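Local atomic coordinates of tRNA nucleotidyl transferase-related protein (Thermotoga maritima, PDB entry 3H38), a protein that adds the CCA sequence to the 3' end of tRNA, this chain carrying its nucleotidyltransferase head and the helical region that follows. Residues F23-K28 and R73-K78; K78-D83 and S89-G94; E261-N266 and F280-H285; P268-N273 and E346-F351. One frame throughout, in Å; residues are numbered along the deposited sequence.

Interaction 1. Residues F23-K28 and R73-K78; sequences FRLLGK and RFLPGK
L25 and L26 of helix 17-32 both lean on L75, in the turn that leads from helix 64-72 into strand 77-80 of the nucleotidyltransferase head. Strand 77-80 is an outermost strand of the mixed sheet, so this contact joins the helix to the approach to a sheet edge. The joint is small, about 106 Å² of buried surface in all, and it is entirely apolar across the two segments.

The methyl contacts come first. L75 presents its fork to two consecutive helix residues: CD2 meets L25 CD1 at 4.0 Å, while its other branch is turned to L26. The leucine ends of L25 and L75 run slantwise past each other. L75 is carried there by a CG set opposite its carbonyl carbon (chi1 -56°), which sends both methyls toward the helix. L22 and F29 of the same helix also touch L75.

Aromatic and aliphatic neighbours surround the joint. F74 starts out toward the helix, but its ring leads away from residues 23-28 and meets F29, further along the same helix, and Y70; between the two segments the contact falls to L75. On the sheet side L26 rests on I56 and I58 of strand 56-60, and its side chain comes within about 9 Å of those of D57 and D99, two magnesium-binding residues of the active site.

Backbone bonding is local to the helix. G27 N reaches F23 O at 3.0 Å, and K28 N reaches R24 O at 2.9 Å, keeping L25 and L26 on a regular turn. The looser half of the joint is L26 CD2 against L75 CD1, 4.4 Å apart.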
# COMPACT_ATOMS: atom_id res chain seq x y z
N PHE A 23 10.55 23.37 -16.72
CA PHE A 23 9.77 22.78 -17.80
C PHE A 23 10.12 23.50 -19.10
O PHE A 23 10.32 22.87 -20.14
CB PHE A 23 8.25 22.89 -17.53
CG PHE A 23 7.72 21.92 -16.48
CD1 PHE A 23 8.16 20.60 -16.42
CD2 PHE A 23 6.75 22.32 -15.57
CE1 PHE A 23 7.66 19.72 -15.48
CE2 PHE A 23 6.26 21.44 -14.61
CZ PHE A 23 6.71 20.14 -14.56
N ARG A 24 10.23 24.83 -19.03
CA ARG A 24 10.63 25.63 -20.19
C ARG A 24 12.02 25.26 -20.71
O ARG A 24 12.18 24.91 -21.89
CB ARG A 24 10.50 27.13 -19.90
CG ARG A 24 9.05 27.61 -19.82
CD ARG A 24 8.90 29.15 -19.71
NE ARG A 24 7.57 29.59 -20.15
CZ ARG A 24 6.63 30.04 -19.32
NH1 ARG A 24 6.91 30.15 -18.02
NH2 ARG A 24 5.43 30.41 -19.77
N LEU A 25 12.99 25.24 -19.83
CA LEU A 25 14.32 24.84 -20.20
C LEU A 25 14.37 23.52 -20.85
O LEU A 25 15.03 23.35 -21.81
CB LEU A 25 15.17 24.73 -18.97
CG LEU A 25 15.72 25.99 -18.39
CD1 LEU A 25 17.11 25.68 -17.94
CD2 LEU A 25 15.70 27.03 -19.45
N LEU A 26 13.65 22.56 -20.29
CA LEU A 26 13.62 21.21 -20.81
C LEU A 26 13.07 21.22 -22.23
O LEU A 26 13.59 20.53 -23.12
CB LEU A 26 12.82 20.28 -19.90
CG LEU A 26 13.40 20.01 -18.51
CD1 LEU A 26 12.37 19.36 -17.59
CD2 LEU A 26 14.64 19.14 -18.58
N GLY A 27 12.02 22.02 -22.44
CA GLY A 27 11.42 22.13 -23.76
C GLY A 27 12.49 22.62 -24.71
O GLY A 27 12.70 22.05 -25.79
N LYS A 28 13.17 23.66 -24.28
CA LYS A 28 14.23 24.29 -25.03
C LYS A 28 15.36 23.35 -25.37
O LYS A 28 15.79 23.36 -26.49
CB LYS A 28 14.74 25.51 -24.29
CG LYS A 28 14.84 26.77 -25.10
CD LYS A 28 16.04 26.80 -26.01
CE LYS A 28 15.66 27.14 -27.46
NZ LYS A 28 16.80 27.40 -28.39
N ARG A 73 24.42 19.14 -18.49
CA ARG A 73 25.41 20.18 -18.54
C ARG A 73 24.91 21.57 -18.44
O ARG A 73 25.66 22.51 -18.61
CB ARG A 73 26.27 20.07 -19.77
CG ARG A 73 25.60 19.80 -21.02
CD ARG A 73 26.48 20.24 -22.11
NE ARG A 73 26.54 19.28 -23.18
CZ ARG A 73 26.56 19.59 -24.47
NH1 ARG A 73 26.54 20.85 -24.84
NH2 ARG A 73 26.61 18.65 -25.38
N PHE A 74 23.64 21.73 -18.14
CA PHE A 74 23.08 23.05 -17.96
C PHE A 74 22.31 23.05 -16.67
O PHE A 74 21.99 24.10 -16.12
CB PHE A 74 22.20 23.44 -19.15
CG PHE A 74 22.90 23.32 -20.47
CD1 PHE A 74 22.93 22.11 -21.15
CD2 PHE A 74 23.57 24.40 -21.01
CE1 PHE A 74 23.59 22.00 -22.36
CE2 PHE A 74 24.24 24.29 -22.22
CZ PHE A 74 24.25 23.08 -22.89
N LEU A 75 22.05 21.84 -16.18
CA LEU A 75 21.40 21.62 -14.90
C LEU A 75 22.29 20.74 -14.04
O LEU A 75 22.15 19.52 -14.05
CB LEU A 75 20.07 20.92 -15.09
CG LEU A 75 19.07 21.60 -16.03
CD1 LEU A 75 17.79 20.79 -16.06
CD2 LEU A 75 18.81 23.01 -15.56
N PRO A 76 23.21 21.36 -13.30
CA PRO A 76 24.19 20.62 -12.49
C PRO A 76 23.51 19.67 -11.50
O PRO A 76 22.84 20.11 -10.56
CB PRO A 76 24.93 21.73 -11.74
CG PRO A 76 24.75 22.95 -12.60
CD PRO A 76 23.38 22.82 -13.18
N GLY A 77 23.69 18.38 -11.73
CA GLY A 77 23.12 17.36 -10.87
C GLY A 77 23.74 16.00 -11.11
O GLY A 77 24.65 15.86 -11.93
N LYS A 78 23.22 14.99 -10.43
CA LYS A 78 23.73 13.65 -10.58
C LYS A 78 22.88 12.81 -11.48
O LYS A 78 21.69 12.71 -11.31
CB LYS A 78 23.89 13.00 -9.21
CG LYS A 78 23.42 11.61 -9.11
CD LYS A 78 23.29 11.27 -7.66
CE LYS A 78 23.42 9.79 -7.42
NZ LYS A 78 22.63 9.40 -6.25

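Interaction 2. Residues K78-D83 and S89-G94; sequences KLVKHD and SLFLKG
K78, L79 and V80 pair with F91, L90 and S89 in an antiparallel beta hairpin at the edge of the head-domain sheet. K78 with F91 and V80 with S89 are hydrogen-bonded pairs; the two bonds of the first are K78 N to F91 O, 2.7 Å, and F91 N to K78 O, 2.8 Å. L79 and L90 form the non-hydrogen-bonded pair between them.

On the face shared by K78, V80 and F91, the phenyl ring is turned back by a CG placed opposite the carbonyl carbon (chi1 -64°). Its edge then takes K78 O in plane, 3.4 Å from CD2, and V80 CG2 presses on CE2 at 3.4 Å. K78 runs alongside the ring, its NZ at most weakly drawn to it. On the other face L79 CB meets L90 CD1 at 3.9 Å, beneath helix 64-72.

Beyond the strand pair, H82 folds back over V80 O, which sits above the ring centre. Its NE2 donates to S89 OG in the ring plane, and that hydroxyl is also hydrogen-bonded to D99 OD1. S89 is thus a second-shell residue of the magnesium site seen in this protein, and H82 stands behind it. A leucine in place of H82 would probably leave the hydroxyl without this donor and freer to turn away from D99. The H82 NE2 to S89 OG bond measures 2.8 Å, with 155° at the hydrogen.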
# COMPACT_ATOMS: atom_id res chain seq x y z
N LYS A 78 23.22 14.99 -10.43
CA LYS A 78 23.73 13.65 -10.58
C LYS A 78 22.88 12.81 -11.48
O LYS A 78 21.69 12.71 -11.31
CB LYS A 78 23.89 13.00 -9.21
CG LYS A 78 23.42 11.61 -9.11
CD LYS A 78 23.29 11.27 -7.66
CE LYS A 78 23.42 9.79 -7.42
NZ LYS A 78 22.63 9.40 -6.25
N LEU A 79 23.52 12.22 -12.45
CA LEU A 79 22.79 11.51 -13.50
C LEU A 79 22.87 10.00 -13.35
O LEU A 79 23.91 9.38 -13.59
CB LEU A 79 23.28 11.95 -14.88
CG LEU A 79 22.38 11.66 -16.09
CD1 LEU A 79 22.84 10.42 -16.84
CD2 LEU A 79 20.93 11.52 -15.66
N VAL A 80 21.75 9.41 -12.94
CA VAL A 80 21.62 7.97 -12.76
C VAL A 80 20.98 7.34 -14.01
O VAL A 80 19.88 7.73 -14.40
CB VAL A 80 20.76 7.66 -11.50
CG1 VAL A 80 20.49 6.15 -11.34
CG2 VAL A 80 21.42 8.21 -10.25
N LYS A 81 21.61 6.36 -14.63
CA LYS A 81 20.90 5.62 -15.66
C LYS A 81 19.99 4.69 -14.95
O LYS A 81 19.81 4.81 -13.77
CB LYS A 81 21.80 4.84 -16.60
CG LYS A 81 23.17 5.38 -16.72
CD LYS A 81 23.32 6.26 -17.92
CE LYS A 81 24.32 7.34 -17.63
NZ LYS A 81 24.92 7.83 -18.86
N HIS A 82 19.41 3.74 -15.65
CA HIS A 82 18.49 2.87 -14.97
C HIS A 82 18.40 1.62 -15.72
O HIS A 82 18.95 1.48 -16.79
CB HIS A 82 17.06 3.44 -14.92
CG HIS A 82 16.85 4.48 -13.87
ND1 HIS A 82 17.32 4.37 -12.59
CD2 HIS A 82 16.17 5.65 -13.91
CE1 HIS A 82 16.97 5.43 -11.89
NE2 HIS A 82 16.27 6.22 -12.67
N ASP A 83 17.70 0.69 -15.13
CA ASP A 83 17.35 -0.51 -15.81
C ASP A 83 15.88 -0.32 -16.10
O ASP A 83 15.03 -0.62 -15.28
CB ASP A 83 17.55 -1.69 -14.88
CG ASP A 83 18.99 -2.11 -14.76
OD1 ASP A 83 19.61 -2.50 -15.76
OD2 ASP A 83 19.51 -2.08 -13.64
N SER A 89 17.35 9.41 -14.59
CA SER A 89 16.89 10.41 -13.62
C SER A 89 18.02 11.40 -13.34
O SER A 89 19.13 10.99 -13.02
CB SER A 89 16.42 9.72 -12.35
OG SER A 89 15.34 8.85 -12.65
N LEU A 90 17.73 12.68 -13.42
CA LEU A 90 18.72 13.65 -13.08
C LEU A 90 18.34 14.22 -11.74
O LEU A 90 17.28 14.77 -11.55
CB LEU A 90 18.83 14.75 -14.12
CG LEU A 90 19.99 15.72 -14.13
CD1 LEU A 90 21.29 15.10 -13.82
CD2 LEU A 90 20.10 16.38 -15.43
N PHE A 91 19.24 14.05 -10.80
CA PHE A 91 19.06 14.56 -9.45
C PHE A 91 19.77 15.89 -9.30
O PHE A 91 21.00 15.94 -9.23
CB PHE A 91 19.64 13.58 -8.43
CG PHE A 91 18.94 12.25 -8.42
CD1 PHE A 91 17.87 12.03 -7.57
CD2 PHE A 91 19.36 11.22 -9.25
CE1 PHE A 91 17.21 10.80 -7.55
CE2 PHE A 91 18.72 10.00 -9.24
CZ PHE A 91 17.64 9.79 -8.39
N LEU A 92 19.00 16.97 -9.26
CA LEU A 92 19.56 18.31 -9.15
C LEU A 92 19.96 18.64 -7.72
O LEU A 92 19.21 18.37 -6.78
CB LEU A 92 18.56 19.33 -9.65
CG LEU A 92 17.95 18.91 -10.98
CD1 LEU A 92 16.91 19.92 -11.40
CD2 LEU A 92 19.06 18.76 -12.03
N LYS A 93 21.14 19.23 -7.57
CA LYS A 93 21.65 19.60 -6.26
C LYS A 93 20.66 20.49 -5.49
O LYS A 93 20.57 20.41 -4.26
CB LYS A 93 23.00 20.29 -6.40
CG LYS A 93 24.06 19.42 -7.06
CD LYS A 93 24.31 18.16 -6.26
CE LYS A 93 24.79 18.48 -4.85
NZ LYS A 93 25.32 17.29 -4.13
N GLY A 94 19.93 21.32 -6.23
CA GLY A 94 18.92 22.18 -5.64
C GLY A 94 17.88 21.40 -4.85
O GLY A 94 17.14 21.97 -4.05

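Interaction 3. Residues E261-N266 and F280-H285; sequences ENLFRN and FYAVLH
The F264 ring has V283 CG2 at its far end, approaching CZ obliquely at 3.8 Å, while L263 CD1 sits over the centre of one face, 3.9 Å above the plane. This ring and the methyls around it lie in the seam of a helical hairpin: helix 254-274 and the following helix 279-287 run back along each other in the all-helical part of the enzyme. Among the other flat groups, F280 carries L284 CD1 near the rim of one face, and the H285 imidazole has the backbone of Y281 at its edge. N262 CA lies against one face of the R265 guanidinium, toward its rim, and the same guanidinium is salt-bridged to E360.

The two short helical segments are antiparallel, their axes at 150° and 10.6 Å apart at closest. That spacing is wide enough for side chains to fill the seam, and the buried surface is a modest 134 Å².

V283 does most of the joining from its side. Its CG2 is shared between two partners, the ring of F264 and L263 CD1, the latter at 4.2 Å. L263 gets there with CG anti to the backbone N (chi1 -170°), which carries its two methyls out across the seam, nearly at right angles to the valine.

Helix 214-225 backs V283 through L225, and helix 345-352 reaches the same seam, with C349 against L263. The contact lies away from the catalytic site and is plain hydrophobic packing. At the other branch of the leucine, L263 CD2 faces the small A282 CB at 4.4 Å.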
# COMPACT_ATOMS: atom_id res chain seq x y z
N GLU A 261 -13.68 -3.71 9.21
CA GLU A 261 -13.94 -2.39 9.76
C GLU A 261 -13.23 -2.14 11.12
O GLU A 261 -12.47 -1.18 11.25
CB GLU A 261 -15.44 -2.16 9.88
CG GLU A 261 -15.80 -0.85 10.50
CD GLU A 261 -17.29 -0.62 10.52
OE1 GLU A 261 -18.01 -1.44 9.90
OE2 GLU A 261 -17.75 0.36 11.15
N ASN A 262 -13.44 -3.02 12.10
CA ASN A 262 -12.68 -2.95 13.34
C ASN A 262 -11.18 -2.85 13.10
O ASN A 262 -10.48 -2.08 13.76
CB ASN A 262 -12.92 -4.18 14.23
CG ASN A 262 -14.37 -4.29 14.70
OD1 ASN A 262 -14.83 -5.37 15.06
ND2 ASN A 262 -15.08 -3.18 14.68
N LEU A 263 -10.70 -3.65 12.15
CA LEU A 263 -9.29 -3.73 11.83
C LEU A 263 -8.74 -2.33 11.55
O LEU A 263 -7.87 -1.86 12.26
CB LEU A 263 -9.10 -4.63 10.60
CG LEU A 263 -7.72 -5.11 10.12
CD1 LEU A 263 -7.31 -4.43 8.82
CD2 LEU A 263 -6.65 -5.02 11.20
N PHE A 264 -9.29 -1.68 10.53
CA PHE A 264 -8.78 -0.38 10.09
C PHE A 264 -8.92 0.70 11.14
O PHE A 264 -7.98 1.45 11.37
CB PHE A 264 -9.41 0.03 8.75
CG PHE A 264 -8.82 -0.69 7.56
CD1 PHE A 264 -9.55 -1.64 6.87
CD2 PHE A 264 -7.48 -0.46 7.18
CE1 PHE A 264 -9.00 -2.32 5.78
CE2 PHE A 264 -6.90 -1.14 6.10
CZ PHE A 264 -7.65 -2.07 5.38
N ARG A 265 -10.09 0.75 11.78
CA ARG A 265 -10.33 1.68 12.88
C ARG A 265 -9.19 1.66 13.89
O ARG A 265 -8.73 2.70 14.37
CB ARG A 265 -11.65 1.38 13.62
CG ARG A 265 -11.90 2.34 14.82
CD ARG A 265 -12.84 1.76 15.95
NE ARG A 265 -13.95 1.03 15.36
CZ ARG A 265 -14.27 -0.23 15.61
NH1 ARG A 265 -15.29 -0.77 14.95
NH2 ARG A 265 -13.61 -0.96 16.51
N ASN A 266 -8.73 0.45 14.20
CA ASN A 266 -7.83 0.26 15.32
C ASN A 266 -6.37 0.29 14.92
O ASN A 266 -5.48 0.37 15.76
CB ASN A 266 -8.17 -1.04 16.04
CG ASN A 266 -9.43 -0.91 16.87
OD1 ASN A 266 -9.58 0.04 17.63
ND2 ASN A 266 -10.35 -1.86 16.73
N PHE A 280 -0.54 -4.72 4.64
CA PHE A 280 -0.75 -5.88 3.79
C PHE A 280 -0.96 -7.15 4.66
O PHE A 280 -1.89 -7.92 4.45
CB PHE A 280 0.41 -6.05 2.80
CG PHE A 280 0.30 -7.27 1.92
CD1 PHE A 280 -0.78 -7.43 1.05
CD2 PHE A 280 1.27 -8.26 1.95
CE1 PHE A 280 -0.89 -8.56 0.24
CE2 PHE A 280 1.16 -9.39 1.15
CZ PHE A 280 0.07 -9.54 0.30
N TYR A 281 -0.07 -7.35 5.63
CA TYR A 281 -0.16 -8.49 6.52
C TYR A 281 -1.30 -8.38 7.54
O TYR A 281 -1.94 -9.38 7.88
CB TYR A 281 1.15 -8.67 7.26
CG TYR A 281 2.15 -9.42 6.45
CD1 TYR A 281 2.62 -10.64 6.89
CD2 TYR A 281 2.59 -8.94 5.22
CE1 TYR A 281 3.52 -11.35 6.16
CE2 TYR A 281 3.50 -9.67 4.47
CZ TYR A 281 3.95 -10.87 4.96
OH TYR A 281 4.84 -11.62 4.28
N ALA A 282 -1.53 -7.17 8.04
CA ALA A 282 -2.64 -6.95 8.94
C ALA A 282 -3.90 -7.46 8.26
O ALA A 282 -4.67 -8.24 8.84
CB ALA A 282 -2.78 -5.49 9.27
N VAL A 283 -4.11 -7.04 7.01
CA VAL A 283 -5.30 -7.45 6.26
C VAL A 283 -5.32 -8.94 5.97
O VAL A 283 -6.38 -9.55 5.87
CB VAL A 283 -5.46 -6.67 4.93
CG1 VAL A 283 -6.77 -7.03 4.26
CG2 VAL A 283 -5.43 -5.20 5.19
N LEU A 284 -4.15 -9.55 5.83
CA LEU A 284 -4.11 -10.98 5.55
C LEU A 284 -4.45 -11.79 6.81
O LEU A 284 -4.99 -12.90 6.71
CB LEU A 284 -2.75 -11.41 5.00
CG LEU A 284 -2.30 -10.90 3.63
CD1 LEU A 284 -0.94 -11.47 3.24
CD2 LEU A 284 -3.32 -11.22 2.55
N HIS A 285 -4.14 -11.23 7.98
CA HIS A 285 -4.52 -11.89 9.23
C HIS A 285 -6.01 -12.19 9.20
O HIS A 285 -6.44 -13.22 9.70
CB HIS A 285 -4.17 -11.04 10.45
CG HIS A 285 -2.80 -11.29 10.99
ND1 HIS A 285 -2.58 -12.07 12.11
CD2 HIS A 285 -1.58 -10.85 10.60
CE1 HIS A 285 -1.29 -12.10 12.39
NE2 HIS A 285 -0.66 -11.35 11.48

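Interaction 4. Residues P268-N273 and E346-F351; sequences PWVEEN and ETICHF
Beside V270, the valine that meets I348 and C349, the carbonyl oxygen of W269 is gripped by the side chain of N273: ND2 donates to W269 O at 2.7 Å, with 162° at the hydrogen. The bond lies close to the amide plane of the asparagine, and the backbone N of N273 adds a weak second bond to the same oxygen. The asparagine folds back so that ND2 also rides 3.4 Å above the indole plane of W269, over its centre. The indole has a further partner in K364, a cation-pi contact from helix 357-371. Helix 254-274 is kinked here, the backbone N atoms of P268 and W269 making no bond to the turn before.

Across the contact everything passes through V270. Its two methyls diverge: CG2 meets I348 CG2 at 3.9 Å, and CG1 meets C349 SG at 4.0 Å. The sulfur is nearly as close to the other methyl, 4.1 Å from V270 CG2, so it sits across the fork of the valine. I348 offers its short branch, CG2 being anti to the backbone N, and its side chain also touches L367. V277, in the loop after the helix, touches both V270 and C349.

All three touching residues are buried. They pack helix 254-274 against helix 345-352 in the all-helical region following the head, away from the nucleotide and magnesium sites. With methyls and a thiol meeting, the join probably depends on fit and exclusion of water; the hydrogen bonds of both segments are made within each helix or to other neighbours, that of N273 to W269 O probably helping to hold the 268-273 turn.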
# COMPACT_ATOMS: atom_id res chain seq x y z
N PRO A 268 -4.43 2.57 13.50
CA PRO A 268 -3.56 3.71 13.79
C PRO A 268 -3.25 3.79 15.28
O PRO A 268 -2.15 4.21 15.65
CB PRO A 268 -4.39 4.91 13.34
CG PRO A 268 -5.63 4.34 12.67
CD PRO A 268 -5.82 2.99 13.26
N TRP A 269 -4.20 3.40 16.12
CA TRP A 269 -3.98 3.31 17.57
C TRP A 269 -2.86 2.31 17.86
O TRP A 269 -2.35 2.27 18.97
CB TRP A 269 -5.26 2.85 18.28
CG TRP A 269 -5.18 2.84 19.79
CD1 TRP A 269 -5.73 3.76 20.64
CD2 TRP A 269 -4.57 1.84 20.63
NE1 TRP A 269 -5.48 3.41 21.95
CE2 TRP A 269 -4.77 2.24 21.97
CE3 TRP A 269 -3.86 0.67 20.38
CZ2 TRP A 269 -4.29 1.51 23.05
CZ3 TRP A 269 -3.39 -0.06 21.46
CH2 TRP A 269 -3.61 0.36 22.78
N VAL A 270 -2.49 1.50 16.87
CA VAL A 270 -1.45 0.50 17.06
C VAL A 270 -0.12 1.01 16.54
O VAL A 270 0.93 0.74 17.13
CB VAL A 270 -1.77 -0.82 16.35
CG1 VAL A 270 -0.57 -1.76 16.42
CG2 VAL A 270 -2.99 -1.48 16.96
N GLU A 271 -0.16 1.71 15.41
CA GLU A 271 1.03 2.36 14.88
C GLU A 271 1.45 3.44 15.86
O GLU A 271 2.62 3.82 15.94
CB GLU A 271 0.75 2.97 13.50
CG GLU A 271 0.39 1.97 12.43
CD GLU A 271 0.35 2.59 11.04
OE1 GLU A 271 1.02 2.06 10.12
OE2 GLU A 271 -0.34 3.62 10.87
N GLU A 272 0.44 3.95 16.57
CA GLU A 272 0.59 4.93 17.63
C GLU A 272 1.25 4.43 18.90
O GLU A 272 2.22 4.98 19.35
CB GLU A 272 -0.82 5.40 17.99
CG GLU A 272 -0.98 6.56 18.96
CD GLU A 272 -2.45 6.79 19.36
OE1 GLU A 272 -2.76 6.70 20.57
OE2 GLU A 272 -3.31 7.06 18.48
N ASN A 273 0.78 3.34 19.43
CA ASN A 273 1.29 2.82 20.69
C ASN A 273 2.38 1.75 20.53
O ASN A 273 3.10 1.45 21.49
CB ASN A 273 0.13 2.32 21.56
CG ASN A 273 -0.83 3.45 21.98
OD1 ASN A 273 -0.71 4.00 23.09
ND2 ASN A 273 -1.78 3.79 21.11
N GLU A 346 0.95 -6.88 13.92
CA GLU A 346 -0.10 -7.31 13.02
C GLU A 346 -1.09 -8.21 13.74
O GLU A 346 -2.31 -8.09 13.55
CB GLU A 346 0.48 -7.98 11.77
CG GLU A 346 1.15 -7.00 10.80
CD GLU A 346 2.47 -6.45 11.32
OE1 GLU A 346 3.23 -7.22 11.94
OE2 GLU A 346 2.76 -5.26 11.09
N THR A 347 -0.56 -9.11 14.58
CA THR A 347 -1.37 -9.99 15.39
C THR A 347 -2.24 -9.15 16.33
O THR A 347 -3.37 -9.51 16.64
CB THR A 347 -0.50 -10.94 16.23
OG1 THR A 347 0.09 -11.93 15.38
CG2 THR A 347 -1.35 -11.65 17.30
N ILE A 348 -1.69 -8.04 16.79
CA ILE A 348 -2.42 -7.19 17.72
C ILE A 348 -3.64 -6.65 17.02
O ILE A 348 -4.77 -6.84 17.48
CB ILE A 348 -1.55 -6.03 18.23
CG1 ILE A 348 -0.60 -6.51 19.33
CG2 ILE A 348 -2.41 -4.89 18.73
CD1 ILE A 348 0.24 -5.42 19.93
N CYS A 349 -3.40 -5.99 15.88
CA CYS A 349 -4.48 -5.49 15.03
C CYS A 349 -5.54 -6.57 14.83
O CYS A 349 -6.74 -6.32 14.95
CB CYS A 349 -3.92 -5.13 13.65
SG CYS A 349 -2.56 -3.95 13.68
N HIS A 350 -5.06 -7.77 14.53
CA HIS A 350 -5.89 -8.93 14.29
C HIS A 350 -6.77 -9.19 15.53
O HIS A 350 -7.95 -9.46 15.41
CB HIS A 350 -4.99 -10.13 13.96
CG HIS A 350 -5.72 -11.35 13.49
ND1 HIS A 350 -7.07 -11.35 13.17
CD2 HIS A 350 -5.28 -12.61 13.23
CE1 HIS A 350 -7.42 -12.56 12.78
NE2 HIS A 350 -6.36 -13.34 12.81
N PHE A 351 -6.19 -9.09 16.72
CA PHE A 351 -7.02 -9.16 17.92
C PHE A 351 -8.02 -8.01 17.94
O PHE A 351 -9.21 -8.20 18.22
CB PHE A 351 -6.18 -9.18 19.19
CG PHE A 351 -5.72 -10.56 19.59
CD1 PHE A 351 -4.37 -10.83 19.76
CD2 PHE A 351 -6.64 -11.58 19.78
CE1 PHE A 351 -3.94 -12.11 20.14
CE2 PHE A 351 -6.22 -12.86 20.15
CZ PHE A 351 -4.87 -13.12 20.33

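In the fold
Starting from the N terminus, interaction 1 closes a long loop, bringing the turn before strand 77-80 back to helix 17-32. Interaction 2 opens where it ends, sharing K78, and closes a short hairpin; the two touch, G77 C against L90 CD1, and together bind helix, edge strand and sheet in the catalytic head. Far along the chain, about 38 Å from interaction 2 centre to centre, interaction 3 closes a helical hairpin and interaction 4 a much larger loop. These two cross: both start on helix 254-274, their segments alternate, and their centres lie 8 Å apart, tying helices 279-287 and 345-352 to it.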